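Local coordinates for acyl-[acyl-carrier-protein]--UDP-N-acetylglucosamine O-acyltransferase (Acinetobacter baumannii, PDB 4E6U), which catalyses the transfer of an acyl chain from acyl carrier protein to UDP-N-acetylglucosamine, probably the first step of lipid A synthesis, at residues I130-A144 / V147-I161. Sequence-based numbering, arbitrary orientation.
Sequences IVGDHNIFANNVGVA and VHIGDHVIVGGNSGI. With EDO (1,2-ethanediol), chain L; EDO (1,2-ethanediol), chain J.
I136 and I154 form a parallel bridge, flanked by V155 N to I136 O at 2.9 Å. Similar backbone bonds pair I130 with V147 and I149, and G142 with S159 and I161. At the corners, H152 N reaches D133 O and N158 N reaches N139 O.

Two side chains add polar links. The amide of N135 spans the loop G150-V153. Its OD1 takes V153 N at 2.8 Å, in the carbonyl plane on a lone pair, and its ND2 gives a proton to G150 O at 2.9 Å. Two bonds thus fix the rotation of this buried amide. D151 OD1 accepts D133 N at 2.8 Å, on its anti side, tilted out of the carboxylate plane. The D133 carboxylate runs alongside that of D151, and D133 OD1 itself takes S115 N.

These are successive coils of the left-handed parallel beta-helix built from hexapeptide repeats, the fold of LpxA. Each coil has three short strands, one in each of the three sheets, and the trimer joins N158 to N158 of both neighbouring subunits by weak hydrogen bonds.

Inside the coils the contacts are apolar. V141 CG1 meets V155 CG1 at 3.8 Å, and V143 CG1 meets V147 CG1 at 3.6 Å. F137 CD1 lies 4.0 Å from V155 CG2.

Outside, flat rings line up along the helix. The rings of H134 and H152 are nearly parallel (5°) but slid apart. They share one torsion (chi1 -60° and -65°), which points both rings the same way. Through the slide, H134 CB lies over one face of the H152 ring. H116 and Y170 continue the row. I130 CD1 similarly covers one face of H148, 4.0 Å from the ring centroid.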
loop_
_atom_site.group_PDB
_atom_site.type_symbol
_atom_site.label_atom_id
_atom_site.label_comp_id
_atom_site.label_asym_id
_atom_site.label_seq_id
_atom_site.Cartn_x
_atom_site.Cartn_y
_atom_site.Cartn_z
ATOM N N ILE A 130 17.268 -10.861 3.932
ATOM C CA ILE A 130 18.288 -11.289 2.989
ATOM C C ILE A 130 17.547 -11.689 1.738
ATOM O O ILE A 130 16.689 -12.562 1.777
ATOM C CB ILE A 130 19.153 -12.470 3.518
ATOM C CG1 ILE A 130 19.847 -12.081 4.821
ATOM C CG2 ILE A 130 20.163 -12.912 2.435
ATOM C CD1 ILE A 130 20.641 -13.237 5.464
ATOM N N VAL A 131 17.833 -11.012 0.637
ATOM C CA VAL A 131 17.164 -11.242 -0.621
ATOM C C VAL A 131 18.224 -11.598 -1.632
ATOM O O VAL A 131 19.249 -10.924 -1.692
ATOM C CB VAL A 131 16.448 -9.940 -1.105
ATOM C CG1 VAL A 131 15.897 -10.064 -2.525
ATOM C CG2 VAL A 131 15.345 -9.503 -0.120
ATOM N N GLY A 132 17.970 -12.632 -2.423
ATOM C CA GLY A 132 18.924 -13.106 -3.426
ATOM C C GLY A 132 18.868 -12.328 -4.728
ATOM O O GLY A 132 18.811 -11.083 -4.724
ATOM N N ASP A 133 18.879 -13.050 -5.846
ATOM C CA ASP A 133 19.018 -12.460 -7.172
ATOM C C ASP A 133 17.806 -12.739 -8.034
ATOM O O ASP A 133 17.114 -13.749 -7.835
ATOM C CB ASP A 133 20.215 -13.088 -7.901
ATOM C CG ASP A 133 21.520 -12.880 -7.186
ATOM O OD1 ASP A 133 21.679 -11.948 -6.370
ATOM O OD2 ASP A 133 22.453 -13.686 -7.458
ATOM N N HIS A 134 17.554 -11.883 -9.028
ATOM C CA HIS A 134 16.545 -12.127 -10.068
ATOM C C HIS A 134 15.117 -12.232 -9.546
ATOM O O HIS A 134 14.271 -12.915 -10.140
ATOM C CB HIS A 134 16.890 -13.372 -10.935
ATOM C CG HIS A 134 18.199 -13.262 -11.656
ATOM N ND1 HIS A 134 18.360 -12.510 -12.801
ATOM C CD2 HIS A 134 19.406 -13.822 -11.399
ATOM C CE1 HIS A 134 19.616 -12.600 -13.208
ATOM N NE2 HIS A 134 20.268 -13.390 -12.376
ATOM N N ASN A 135 14.838 -11.531 -8.454
ATOM C CA ASN A 135 13.500 -11.530 -7.889
ATOM C C ASN A 135 12.671 -10.360 -8.390
ATOM O O ASN A 135 13.230 -9.343 -8.811
ATOM C CB ASN A 135 13.586 -11.473 -6.379
ATOM C CG ASN A 135 14.367 -12.636 -5.809
ATOM O OD1 ASN A 135 13.943 -13.794 -5.944
ATOM N ND2 ASN A 135 15.493 -12.355 -5.175
ATOM N N ILE A 136 11.359 -10.501 -8.328
ATOM C CA ILE A 136 10.444 -9.427 -8.715
ATOM C C ILE A 136 9.471 -9.236 -7.582
ATOM O O ILE A 136 8.762 -10.171 -7.197
ATOM C CB ILE A 136 9.661 -9.750 -10.000
ATOM C CG1 ILE A 136 10.608 -9.918 -11.194
ATOM C CG2 ILE A 136 8.585 -8.662 -10.249
ATOM C CD1 ILE A 136 9.937 -10.444 -12.459
ATOM N N PHE A 137 9.432 -8.025 -7.035
ATOM C CA PHE A 137 8.453 -7.630 -6.027
ATOM C C PHE A 137 7.514 -6.649 -6.694
ATOM O O PHE A 137 7.937 -5.558 -7.090
ATOM C CB PHE A 137 9.138 -6.962 -4.843
ATOM C CG PHE A 137 10.194 -7.807 -4.196
ATOM C CD1 PHE A 137 9.872 -8.639 -3.126
ATOM C CD2 PHE A 137 11.493 -7.802 -4.681
ATOM C CE1 PHE A 137 10.838 -9.420 -2.529
ATOM C CE2 PHE A 137 12.472 -8.562 -4.090
ATOM C CZ PHE A 137 12.147 -9.384 -3.004
ATOM N N ALA A 138 6.258 -7.032 -6.855
ATOM C CA ALA A 138 5.274 -6.150 -7.465
ATOM C C ALA A 138 4.874 -5.029 -6.516
ATOM O O ALA A 138 5.325 -4.954 -5.374
ATOM C CB ALA A 138 4.063 -6.935 -7.946
ATOM N N ASN A 139 4.048 -4.125 -7.004
ATOM C CA ASN A 139 3.742 -2.929 -6.242
ATOM C C ASN A 139 3.237 -3.208 -4.845
ATOM O O ASN A 139 2.467 -4.149 -4.642
ATOM C CB ASN A 139 2.668 -2.104 -6.970
ATOM C CG ASN A 139 3.215 -1.375 -8.155
ATOM O OD1 ASN A 139 3.909 -1.954 -8.966
ATOM N ND2 ASN A 139 2.893 -0.074 -8.267
ATOM N N ASN A 140 3.624 -2.375 -3.891
ATOM C CA ASN A 140 3.053 -2.409 -2.534
ATOM C C ASN A 140 3.350 -3.686 -1.731
ATOM O O ASN A 140 2.630 -4.010 -0.783
ATOM C CB ASN A 140 1.529 -2.161 -2.560
ATOM C CG ASN A 140 1.147 -0.796 -3.113
ATOM O OD1 ASN A 140 1.839 0.190 -2.908
ATOM N ND2 ASN A 140 0.034 -0.737 -3.811
ATOM N N VAL A 141 4.404 -4.394 -2.112
ATOM C CA VAL A 141 4.801 -5.593 -1.360
ATOM C C VAL A 141 5.504 -5.192 -0.064
ATOM O O VAL A 141 6.388 -4.321 -0.077
ATOM C CB VAL A 141 5.656 -6.516 -2.229
ATOM C CG1 VAL A 141 6.377 -7.561 -1.363
ATOM C CG2 VAL A 141 4.788 -7.191 -3.264
ATOM N N GLY A 142 5.096 -5.790 1.041
ATOM C CA GLY A 142 5.729 -5.544 2.328
ATOM C C GLY A 142 6.448 -6.778 2.803
ATOM O O GLY A 142 5.813 -7.804 3.049
ATOM N N VAL A 143 7.756 -6.689 2.931
ATOM C CA VAL A 143 8.558 -7.803 3.426
ATOM C C VAL A 143 9.009 -7.430 4.833
ATOM O O VAL A 143 9.778 -6.485 5.026
ATOM C CB VAL A 143 9.753 -8.069 2.521
ATOM C CG1 VAL A 143 10.481 -9.343 2.968
ATOM C CG2 VAL A 143 9.327 -8.169 1.056
ATOM N N ALA A 144 8.520 -8.164 5.831
ATOM C CA ALA A 144 8.791 -7.830 7.221
ATOM C C ALA A 144 10.177 -8.310 7.672
ATOM O O ALA A 144 10.955 -8.855 6.892
ATOM C CB ALA A 144 7.673 -8.372 8.130
ATOM N N VAL A 147 13.195 -11.647 7.012
ATOM C CA VAL A 147 12.731 -12.543 5.965
ATOM C C VAL A 147 13.863 -12.891 5.008
ATOM O O VAL A 147 14.667 -12.018 4.623
ATOM C CB VAL A 147 11.520 -11.919 5.182
ATOM C CG1 VAL A 147 11.188 -12.693 3.910
ATOM C CG2 VAL A 147 10.303 -11.848 6.079
ATOM N N HIS A 148 13.952 -14.159 4.615
ATOM C CA HIS A 148 14.947 -14.579 3.643
ATOM C C HIS A 148 14.253 -14.993 2.358
ATOM O O HIS A 148 13.388 -15.870 2.373
ATOM C CB HIS A 148 15.818 -15.726 4.198
ATOM C CG HIS A 148 16.631 -15.349 5.403
ATOM N ND1 HIS A 148 17.407 -16.264 6.089
ATOM C CD2 HIS A 148 16.796 -14.167 6.048
ATOM C CE1 HIS A 148 17.996 -15.663 7.108
ATOM N NE2 HIS A 148 17.647 -14.388 7.103
ATOM N N ILE A 149 14.617 -14.339 1.256
ATOM C CA ILE A 149 14.088 -14.608 -0.078
ATOM C C ILE A 149 15.243 -15.127 -0.933
ATOM O O ILE A 149 16.347 -14.560 -0.928
ATOM C CB ILE A 149 13.472 -13.333 -0.720
ATOM C CG1 ILE A 149 12.593 -12.541 0.274
ATOM C CG2 ILE A 149 12.773 -13.672 -2.031
ATOM C CD1 ILE A 149 11.108 -12.886 0.256
ATOM N N GLY A 150 14.978 -16.207 -1.665
ATOM C CA GLY A 150 15.984 -16.829 -2.525
ATOM C C GLY A 150 16.145 -16.104 -3.847
ATOM O O GLY A 150 16.249 -14.870 -3.865
ATOM N N ASP A 151 16.194 -16.858 -4.938
ATOM C CA ASP A 151 16.388 -16.329 -6.286
ATOM C C ASP A 151 15.195 -16.632 -7.163
ATOM O O ASP A 151 14.500 -17.645 -6.963
ATOM C CB ASP A 151 17.610 -16.973 -6.964
ATOM C CG ASP A 151 18.876 -16.872 -6.135
ATOM O OD1 ASP A 151 19.139 -15.861 -5.477
ATOM O OD2 ASP A 151 19.659 -17.858 -6.129
ATOM N N HIS A 152 14.948 -15.788 -8.157
ATOM C CA HIS A 152 13.902 -16.060 -9.151
ATOM C C HIS A 152 12.510 -16.200 -8.549
ATOM O O HIS A 152 11.670 -16.944 -9.054
ATOM C CB HIS A 152 14.273 -17.303 -9.978
ATOM C CG HIS A 152 15.487 -17.106 -10.815
ATOM N ND1 HIS A 152 15.463 -16.391 -11.992
ATOM C CD2 HIS A 152 16.766 -17.509 -10.640
ATOM C CE1 HIS A 152 16.679 -16.371 -12.513
ATOM N NE2 HIS A 152 17.487 -17.031 -11.707
ATOM N N VAL A 153 12.266 -15.467 -7.468
ATOM C CA VAL A 153 10.966 -15.438 -6.802
ATOM C C VAL A 153 10.114 -14.304 -7.381
ATOM O O VAL A 153 10.653 -13.249 -7.743
ATOM C CB VAL A 153 11.149 -15.208 -5.290
ATOM C CG1 VAL A 153 9.807 -15.109 -4.568
ATOM C CG2 VAL A 153 12.026 -16.332 -4.686
ATOM N N ILE A 154 8.808 -14.513 -7.477
ATOM C CA ILE A 154 7.904 -13.437 -7.886
ATOM C C ILE A 154 6.907 -13.265 -6.770
ATOM O O ILE A 154 6.247 -14.231 -6.351
ATOM C CB ILE A 154 7.179 -13.737 -9.204
ATOM C CG1 ILE A 154 8.198 -13.917 -10.333
ATOM C CG2 ILE A 154 6.136 -12.637 -9.538
ATOM C CD1 ILE A 154 7.611 -14.358 -11.660
ATOM N N VAL A 155 6.803 -12.039 -6.266
ATOM C CA VAL A 155 5.834 -11.717 -5.227
ATOM C C VAL A 155 4.784 -10.779 -5.805
ATOM O O VAL A 155 5.085 -9.650 -6.197
ATOM C CB VAL A 155 6.482 -11.091 -3.986
ATOM C CG1 VAL A 155 5.439 -10.911 -2.869
ATOM C CG2 VAL A 155 7.683 -11.936 -3.505
ATOM N N GLY A 156 3.547 -11.253 -5.884
ATOM C CA GLY A 156 2.466 -10.474 -6.475
ATOM C C GLY A 156 2.099 -9.248 -5.653
ATOM O O GLY A 156 2.350 -9.167 -4.455
ATOM N N GLY A 157 1.473 -8.297 -6.328
ATOM C CA GLY A 157 1.236 -6.980 -5.751
ATOM C C GLY A 157 0.394 -7.005 -4.502
ATOM O O GLY A 157 -0.530 -7.822 -4.365
ATOM N N ASN A 158 0.708 -6.101 -3.593
ATOM C CA ASN A 158 -0.053 -5.898 -2.379
ATOM C C ASN A 158 -0.025 -7.113 -1.440
ATOM O O ASN A 158 -0.966 -7.360 -0.673
ATOM C CB ASN A 158 -1.493 -5.485 -2.692
ATOM C CG ASN A 158 -2.135 -4.807 -1.527
ATOM O OD1 ASN A 158 -1.448 -4.210 -0.698
ATOM N ND2 ASN A 158 -3.458 -4.907 -1.434
ATOM N N SER A 159 1.044 -7.889 -1.541
ATOM C CA SER A 159 1.247 -9.012 -0.634
ATOM C C SER A 159 2.109 -8.595 0.544
ATOM O O SER A 159 2.871 -7.611 0.463
ATOM C CB SER A 159 1.882 -10.195 -1.350
ATOM O OG SER A 159 1.016 -10.689 -2.362
ATOM N N GLY A 160 1.968 -9.327 1.644
ATOM C CA GLY A 160 2.773 -9.139 2.845
ATOM C C GLY A 160 3.411 -10.442 3.254
ATOM O O GLY A 160 2.772 -11.503 3.216
ATOM N N ILE A 161 4.668 -10.367 3.661
ATOM C CA ILE A 161 5.396 -11.530 4.148
ATOM C C ILE A 161 5.779 -11.295 5.595
ATOM O O ILE A 161 6.514 -10.373 5.906
ATOM C CB ILE A 161 6.622 -11.812 3.292
ATOM C CG1 ILE A 161 6.203 -11.941 1.822
ATOM C CG2 ILE A 161 7.332 -13.098 3.795
ATOM C CD1 ILE A 161 7.345 -11.998 0.856
HETATM C C1 EDO L . 18.442 -17.224 1.260
HETATM O O1 EDO L . 17.458 -17.838 0.413
HETATM C C2 EDO L . 18.519 -15.723 0.988
HETATM O O2 EDO L . 18.847 -15.481 -0.390
HETATM C C1 EDO J . 1.438 -3.274 -10.949
HETATM O O1 EDO J . 2.386 -4.158 -10.328
HETATM C C2 EDO J . 0.372 -2.836 -9.948
HETATM O O2 EDO J . 0.364 -3.729 -8.826
HETATM O O HOH W 1 11.628 -13.423 -10.581
HETATM O O HOH W 2 0.807 -4.060 1.057
#